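Inosine-uridine nucleoside N-ribohydrolase (Xanthomonas oryzae pv. oryzae, PDB 4KL0) probably hydrolyses the N-glycosidic bond of nucleosides, as in related calcium-dependent ribohydrolases, and holds a bound calcium ion, though its true substrate is not established. Local coordinates at residues 100-103 and 109-112; 229-234 and 356-361; 238-243 and 306-311. One frame throughout, in Å; residues are numbered along the deposited sequence.

Contact 1. Residues 100-103 and 109-112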
# COMPACT_ATOMS: atom_id res chain seq x y z
N TYR A 100 15.04 9.35 9.34
CA TYR A 100 14.09 10.39 9.55
C TYR A 100 13.91 10.50 11.05
O TYR A 100 14.29 9.61 11.79
CB TYR A 100 12.77 10.05 8.78
CG TYR A 100 12.05 8.86 9.34
CD1 TYR A 100 11.12 9.00 10.35
CD2 TYR A 100 12.39 7.60 8.90
CE1 TYR A 100 10.48 7.88 10.89
CE2 TYR A 100 11.78 6.49 9.40
CZ TYR A 100 10.85 6.63 10.41
OH TYR A 100 10.24 5.50 10.93
N PRO A 101 13.34 11.61 11.52
CA PRO A 101 13.22 11.82 12.98
C PRO A 101 12.17 10.91 13.66
O PRO A 101 11.10 10.73 13.09
CB PRO A 101 12.81 13.29 13.06
CG PRO A 101 12.17 13.60 11.77
CD PRO A 101 12.89 12.76 10.72
N MET A 102 12.50 10.32 14.82
CA MET A 102 11.64 9.39 15.59
C MET A 102 11.68 9.73 17.09
O MET A 102 12.75 9.68 17.70
CB MET A 102 12.15 7.93 15.42
CG MET A 102 11.33 6.95 14.54
SD MET A 102 11.99 5.24 14.39
CE MET A 102 13.53 5.65 13.58
N THR A 103 10.54 10.06 17.70
CA THR A 103 10.48 10.18 19.14
C THR A 103 10.57 8.78 19.77
O THR A 103 10.54 7.75 19.07
CB THR A 103 9.12 10.75 19.56
OG1 THR A 103 8.08 9.80 19.24
CG2 THR A 103 8.86 12.06 18.84
N GLU A 109 6.55 1.92 18.00
CA GLU A 109 5.65 1.54 16.93
C GLU A 109 6.37 1.34 15.59
O GLU A 109 6.02 0.49 14.79
CB GLU A 109 4.52 2.56 16.77
CG GLU A 109 3.86 2.62 15.33
CD GLU A 109 2.92 1.46 14.91
OE1 GLU A 109 1.94 1.14 15.65
OE2 GLU A 109 3.15 0.88 13.81
N HIS A 110 7.43 2.10 15.34
CA HIS A 110 8.05 2.06 14.02
C HIS A 110 9.02 0.89 13.94
O HIS A 110 9.60 0.62 12.86
CB HIS A 110 8.87 3.33 13.76
CG HIS A 110 8.04 4.57 13.58
ND1 HIS A 110 8.52 5.67 12.90
CD2 HIS A 110 6.76 4.86 13.93
CE1 HIS A 110 7.56 6.59 12.83
NE2 HIS A 110 6.49 6.13 13.48
N SER A 111 9.19 0.18 15.07
CA SER A 111 10.11 -0.95 15.09
C SER A 111 9.34 -2.27 15.01
O SER A 111 9.92 -3.33 15.26
CB SER A 111 10.98 -0.94 16.33
OG SER A 111 10.16 -1.19 17.47
N LYS A 112 8.03 -2.22 14.74
CA LYS A 112 7.20 -3.44 14.62
C LYS A 112 7.53 -4.29 13.38
O LYS A 112 7.45 -3.82 12.25
CB LYS A 112 5.72 -3.00 14.61
CG LYS A 112 4.69 -4.13 14.68
CD LYS A 112 3.33 -3.52 15.04
CE LYS A 112 2.20 -4.38 14.48
NZ LYS A 112 1.01 -4.36 15.43

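Contact 2. Residues 229-234 and 356-361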
# COMPACT_ATOMS: atom_id res chain seq x y z
N ALA A 229 -11.29 2.36 2.37
CA ALA A 229 -11.10 0.93 2.63
C ALA A 229 -12.23 0.25 3.41
O ALA A 229 -12.55 -0.93 3.18
CB ALA A 229 -9.75 0.66 3.34
N TYR A 230 -12.83 0.99 4.37
CA TYR A 230 -13.89 0.40 5.18
C TYR A 230 -14.99 -0.12 4.26
O TYR A 230 -15.55 -1.21 4.45
CB TYR A 230 -14.49 1.46 6.15
CG TYR A 230 -13.51 2.06 7.14
CD1 TYR A 230 -12.34 1.42 7.48
CD2 TYR A 230 -13.77 3.28 7.77
CE1 TYR A 230 -11.44 1.98 8.42
CE2 TYR A 230 -12.89 3.85 8.68
CZ TYR A 230 -11.73 3.20 9.01
OH TYR A 230 -10.89 3.78 9.94
N LYS A 231 -15.27 0.66 3.24
CA LYS A 231 -16.36 0.29 2.37
C LYS A 231 -16.09 -1.00 1.57
O LYS A 231 -17.02 -1.77 1.25
CB LYS A 231 -16.64 1.45 1.44
CG LYS A 231 -17.94 1.31 0.66
CD LYS A 231 -18.38 2.67 0.18
CE LYS A 231 -19.80 2.62 -0.35
NZ LYS A 231 -19.89 3.60 -1.47
N ALA A 232 -14.83 -1.25 1.25
CA ALA A 232 -14.45 -2.40 0.43
C ALA A 232 -13.72 -3.51 1.24
O ALA A 232 -12.92 -4.28 0.70
CB ALA A 232 -13.56 -1.92 -0.75
N ALA A 233 -14.01 -3.58 2.55
CA ALA A 233 -13.31 -4.52 3.43
C ALA A 233 -13.57 -5.94 2.98
O ALA A 233 -14.68 -6.25 2.54
CB ALA A 233 -13.81 -4.34 4.91
N VAL A 234 -12.56 -6.79 3.06
CA VAL A 234 -12.67 -8.19 2.62
C VAL A 234 -12.85 -9.13 3.82
O VAL A 234 -12.46 -8.82 4.96
CB VAL A 234 -11.44 -8.61 1.81
CG1 VAL A 234 -11.28 -7.71 0.54
CG2 VAL A 234 -10.17 -8.63 2.71
N VAL A 356 -17.34 3.61 -5.57
CA VAL A 356 -18.70 3.44 -6.10
C VAL A 356 -19.09 1.98 -6.38
O VAL A 356 -20.29 1.62 -6.43
CB VAL A 356 -18.93 4.37 -7.29
CG1 VAL A 356 -18.84 5.84 -6.84
CG2 VAL A 356 -17.93 4.06 -8.41
N ARG A 357 -18.08 1.12 -6.51
CA ARG A 357 -18.31 -0.31 -6.70
C ARG A 357 -17.57 -1.20 -5.70
O ARG A 357 -16.68 -1.95 -6.09
CB ARG A 357 -17.94 -0.75 -8.15
CG ARG A 357 -18.56 0.08 -9.31
CD ARG A 357 -20.06 -0.18 -9.48
NE ARG A 357 -20.64 0.60 -10.59
CZ ARG A 357 -21.68 1.42 -10.47
NH1 ARG A 357 -22.28 1.60 -9.29
NH2 ARG A 357 -22.15 2.08 -11.54
N PRO A 358 -17.98 -1.16 -4.41
CA PRO A 358 -17.21 -1.91 -3.41
C PRO A 358 -17.26 -3.42 -3.53
O PRO A 358 -16.25 -4.05 -3.17
CB PRO A 358 -17.83 -1.44 -2.08
CG PRO A 358 -19.18 -1.00 -2.43
CD PRO A 358 -19.16 -0.51 -3.83
N GLU A 359 -18.36 -4.02 -3.99
CA GLU A 359 -18.35 -5.50 -4.08
C GLU A 359 -17.47 -5.92 -5.25
O GLU A 359 -16.79 -6.94 -5.20
CB GLU A 359 -19.75 -6.14 -4.15
CG GLU A 359 -19.76 -7.69 -4.31
CD GLU A 359 -18.89 -8.49 -3.28
OE1 GLU A 359 -18.18 -9.43 -3.73
OE2 GLU A 359 -18.95 -8.23 -2.04
N LYS A 360 -17.44 -5.08 -6.29
CA LYS A 360 -16.53 -5.34 -7.40
C LYS A 360 -15.05 -5.13 -6.97
O LYS A 360 -14.19 -5.87 -7.40
CB LYS A 360 -16.86 -4.47 -8.61
CG LYS A 360 -15.92 -4.72 -9.81
CD LYS A 360 -16.65 -4.76 -11.10
CE LYS A 360 -17.02 -3.42 -11.62
NZ LYS A 360 -17.87 -3.61 -12.86
N ALA A 361 -14.79 -4.10 -6.18
CA ALA A 361 -13.44 -3.92 -5.62
C ALA A 361 -13.01 -5.15 -4.82
O ALA A 361 -11.86 -5.64 -4.94
CB ALA A 361 -13.38 -2.64 -4.77

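Contact 3. Residues 238-243 and 306-311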
# COMPACT_ATOMS: atom_id res chain seq x y z
N PHE A 238 -10.80 -14.12 1.99
CA PHE A 238 -9.78 -13.49 1.11
C PHE A 238 -8.40 -14.09 1.41
O PHE A 238 -7.72 -14.54 0.48
CB PHE A 238 -9.77 -11.95 1.17
CG PHE A 238 -8.58 -11.32 0.44
CD1 PHE A 238 -8.67 -11.02 -0.91
CD2 PHE A 238 -7.40 -11.06 1.13
CE1 PHE A 238 -7.59 -10.46 -1.58
CE2 PHE A 238 -6.33 -10.51 0.49
CZ PHE A 238 -6.42 -10.20 -0.89
N TYR A 239 -8.03 -14.16 2.69
CA TYR A 239 -6.73 -14.67 3.12
C TYR A 239 -6.69 -16.20 3.06
O TYR A 239 -5.65 -16.79 2.80
CB TYR A 239 -6.42 -14.21 4.54
CG TYR A 239 -6.10 -12.70 4.56
CD1 TYR A 239 -4.83 -12.28 4.24
CD2 TYR A 239 -7.06 -11.73 4.88
CE1 TYR A 239 -4.49 -10.96 4.22
CE2 TYR A 239 -6.74 -10.37 4.85
CZ TYR A 239 -5.43 -10.01 4.49
OH TYR A 239 -5.01 -8.72 4.46
N GLU A 240 -7.83 -16.85 3.33
CA GLU A 240 -7.83 -18.30 3.29
C GLU A 240 -7.74 -18.76 1.85
O GLU A 240 -6.98 -19.65 1.56
CB GLU A 240 -9.05 -18.92 4.01
CG GLU A 240 -9.10 -18.61 5.55
CD GLU A 240 -8.10 -19.36 6.41
OE1 GLU A 240 -7.31 -20.19 5.91
OE2 GLU A 240 -8.08 -19.12 7.65
N GLY A 241 -8.44 -18.06 0.96
CA GLY A 241 -8.33 -18.28 -0.49
C GLY A 241 -6.94 -18.22 -1.07
O GLY A 241 -6.55 -19.02 -1.92
N ILE A 242 -6.14 -17.27 -0.59
CA ILE A 242 -4.81 -17.12 -1.17
C ILE A 242 -3.77 -18.04 -0.54
O ILE A 242 -2.70 -18.25 -1.10
CB ILE A 242 -4.27 -15.64 -1.16
CG1 ILE A 242 -4.24 -15.04 0.25
CG2 ILE A 242 -5.13 -14.77 -2.06
CD1 ILE A 242 -3.77 -13.59 0.19
N ALA A 243 -4.09 -18.61 0.62
CA ALA A 243 -3.18 -19.53 1.25
C ALA A 243 -3.46 -20.99 0.83
O ALA A 243 -2.64 -21.87 1.07
CB ALA A 243 -3.25 -19.36 2.74
N ALA A 306 -12.76 -19.50 17.89
CA ALA A 306 -14.18 -19.30 17.73
C ALA A 306 -14.57 -17.92 17.24
O ALA A 306 -15.72 -17.67 16.88
CB ALA A 306 -14.96 -19.68 19.02
N ILE A 307 -13.60 -16.99 17.24
CA ILE A 307 -13.82 -15.62 16.74
C ILE A 307 -13.47 -15.44 15.22
O ILE A 307 -14.24 -14.81 14.47
CB ILE A 307 -13.00 -14.61 17.57
CG1 ILE A 307 -13.57 -14.53 18.99
CG2 ILE A 307 -13.04 -13.24 16.89
CD1 ILE A 307 -14.96 -13.90 19.02
N TRP A 308 -12.33 -15.99 14.82
CA TRP A 308 -11.89 -15.99 13.39
C TRP A 308 -13.05 -16.24 12.44
O TRP A 308 -13.33 -15.40 11.56
CB TRP A 308 -10.74 -16.97 13.17
CG TRP A 308 -10.07 -16.92 11.76
CD1 TRP A 308 -9.83 -17.98 10.93
CD2 TRP A 308 -9.53 -15.75 11.08
NE1 TRP A 308 -9.19 -17.55 9.78
CE2 TRP A 308 -8.99 -16.19 9.86
CE3 TRP A 308 -9.46 -14.38 11.41
CZ2 TRP A 308 -8.39 -15.31 8.94
CZ3 TRP A 308 -8.85 -13.51 10.50
CH2 TRP A 308 -8.33 -13.98 9.29
N PRO A 309 -13.83 -17.34 12.66
CA PRO A 309 -14.98 -17.56 11.77
C PRO A 309 -16.05 -16.47 11.77
O PRO A 309 -16.80 -16.29 10.82
CB PRO A 309 -15.60 -18.87 12.30
CG PRO A 309 -14.49 -19.57 12.99
CD PRO A 309 -13.65 -18.45 13.61
N GLN A 310 -16.20 -15.73 12.85
CA GLN A 310 -17.23 -14.70 12.81
C GLN A 310 -16.79 -13.40 12.12
O GLN A 310 -17.61 -12.50 11.79
CB GLN A 310 -17.69 -14.36 14.22
CG GLN A 310 -18.54 -15.44 14.88
CD GLN A 310 -19.09 -14.91 16.16
OE1 GLN A 310 -19.75 -13.86 16.15
NE2 GLN A 310 -18.74 -15.52 17.27
N VAL A 311 -15.48 -13.26 11.94
CA VAL A 311 -15.00 -12.01 11.35
C VAL A 311 -15.42 -11.97 9.90
O VAL A 311 -15.31 -12.99 9.20
CB VAL A 311 -13.47 -11.90 11.48
CG1 VAL A 311 -12.96 -10.75 10.59
CG2 VAL A 311 -13.11 -11.68 12.96

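Contact 1. Residues 100-103 and 109-112
Tyr-100 and His-110 meet through one short polar bond: Tyr-100 OH lies 2.6 Å from His-110 ND1, a hydrogen bond in which either could be the donor. The two rings approach rim to rim, their planes turned 36° apart. The imidazole nitrogen sits near the plane of the phenol, at its edge, and the hydroxyl likewise meets the edge of the imidazole. Beside the bond, the carbons of the rims draw close, with Tyr-100 CE1 3.7 Å from His-110 CE1. Met-102 adds the apolar part. Its CG is 3.5 Å from His-110 ND1, while SD reaches back along the histidine to lie 3.7 Å from its CB; a bend at chi3 (-63°) then turns the terminal methyl aside. The sulfur stands obliquely to the imidazole. In the nucleoside hydrolase fold, with its Rossmann-like central sheet, this contact spans the loop that follows the edge strand 93-96 and the far end of the short helix 104-110, so the loop leading into the helix touches a residue at the helix's far end. Thr-103 occupies the N-cap, and its OG1 accepts from Gln-106 N. At the other end, Arg-76 NH2 binds the carbonyl oxygens of both His-110 and Lys-112, steadying the chain as it leaves the helix. The tyrosine hydroxyl has a second partner in Gly-68 N, so two bonds grip this buried oxygen and limit how the phenol can shift. Leu-67 and Thr-202 touch both Tyr-100 and His-110. The phenol is also about 8 Å, side chain to side chain, from the calcium ligand Asp-35 and about 8 Å from His-205, a ligand of a second calcium that is not bound to this chain in the model.

Contact 2. Residues 229-234 and 356-361
Pro-358 presses against the exit of helix 226-231, where Lys-231 and Ala-232 lead the chain out of the helix in this nucleoside hydrolase fold. The proline stands in the first turn of helix 358-372, directly after the N-cap residue Arg-357, a place where its missing backbone N-H costs the helix no hydrogen bond. The close-packed part is small and made of short side chains. Ala-232 and Pro-358 bring their CA atoms to 4.8 Å. One turn further on, the Ala-232 methyl meets that of Ala-361, CB to CB, at 4.1 Å. Ala-361 is fixed in the first turn of its helix, its N donating to Arg-357 O. Leu-320 of helix 317-325 also packs on Ala-232, and Leu-333 packs on Ala-361, so both methyls are buried. No hydrogen bond crosses the contact; it is van der Waals packing in which backbone carbonyls also take part.

Toward solvent the packing becomes sparser. Lys-231 crosses the proline at a slant, touching it with CG, 3.9 Å from Pro-358 CB, and the rest of the chain moves off. A chi1 of -168° sends it out extended past the proline, until it bends at chi4. The ammonium finds its partners in the carbonyl oxygens of Val-355 and His-352, so the lysine stitches the helix exit to the loop leading into 358-372. Charged neighbours turn elsewhere: Lys-360 forms a salt bridge with Glu-18, and Glu-359 one with Arg-362, whose NE also binds Ala-233 O. Back at the tight side, the nearest approach of all is backbone to ring, Lys-231 O to Pro-358 CB at 3.4 Å.

Contact 3. Residues 238-243 and 306-311
Glu-240 and Trp-308 carry this contact, with one hydrogen bond spanning backbones that come no nearer than 11.1 Å between CA atoms. Along 306-311, Ala-306 and Ile-307 form the last part of the short, weakly bonded helix 304-307. Ile-307 turns to the interior, against Trp-265 and against Phe-281 and Phe-282, and its carbonyl oxygen receives Gln-310 N at 2.7 Å. Trp-308 opens a 3-10 segment. With chi1 at -172°, its CG stands opposite the backbone N and beside the carbonyl carbon, which points the indole toward helix 236-243. From there NE1 donates to Glu-240 OE2 at 2.9 Å, nearly straight at 169°. The oxygen lies in the plane of the indole, off its edge, and accepts through the anti lone pair, the one turned away from OE1; carboxylate and ring planes are 65° apart. The glutamate chain bends at its second torsion to present the acid, and OE1 forms a salt bridge with Arg-254 of helix 248-269. One carboxylate thus joins three pieces of chain, and the arginine would probably favour its ionised form. Pro-309 continues the 3-10 turn, Gln-310 packs on Phe-282, and Val-311 N closes the turn on Trp-308 O at 3.1 Å. The arrangement is a side-chain hydrogen bond linking helix 236-243 to the 3-10 turn 308-310, a buried indole whose N-H is satisfied by a partly exposed acid, in the helical region that flanks the central sheet of the nucleoside hydrolase fold, away from the calcium site.

Contact 1 is buried and, of the three, comes close to the metal-binding residues; contacts 2 and 3 lie away from the annotated sites and are only partly buried. Their chemistry differs accordingly: a tyrosine-histidine bond with a methionine alongside in contact 1, van der Waals packing of alanines, a proline and a lysine's CG and carbonyl in contact 2, a single charged acceptor for an indole in contact 3. Contact 1 is local, closing around one helix, whereas the others join distant parts of the chain. Contacts 2 and 3 use the consecutive helices 226-231 and 236-243, their centres about 17 Å apart, and contact 3 is nested within the loop that contact 2 closes.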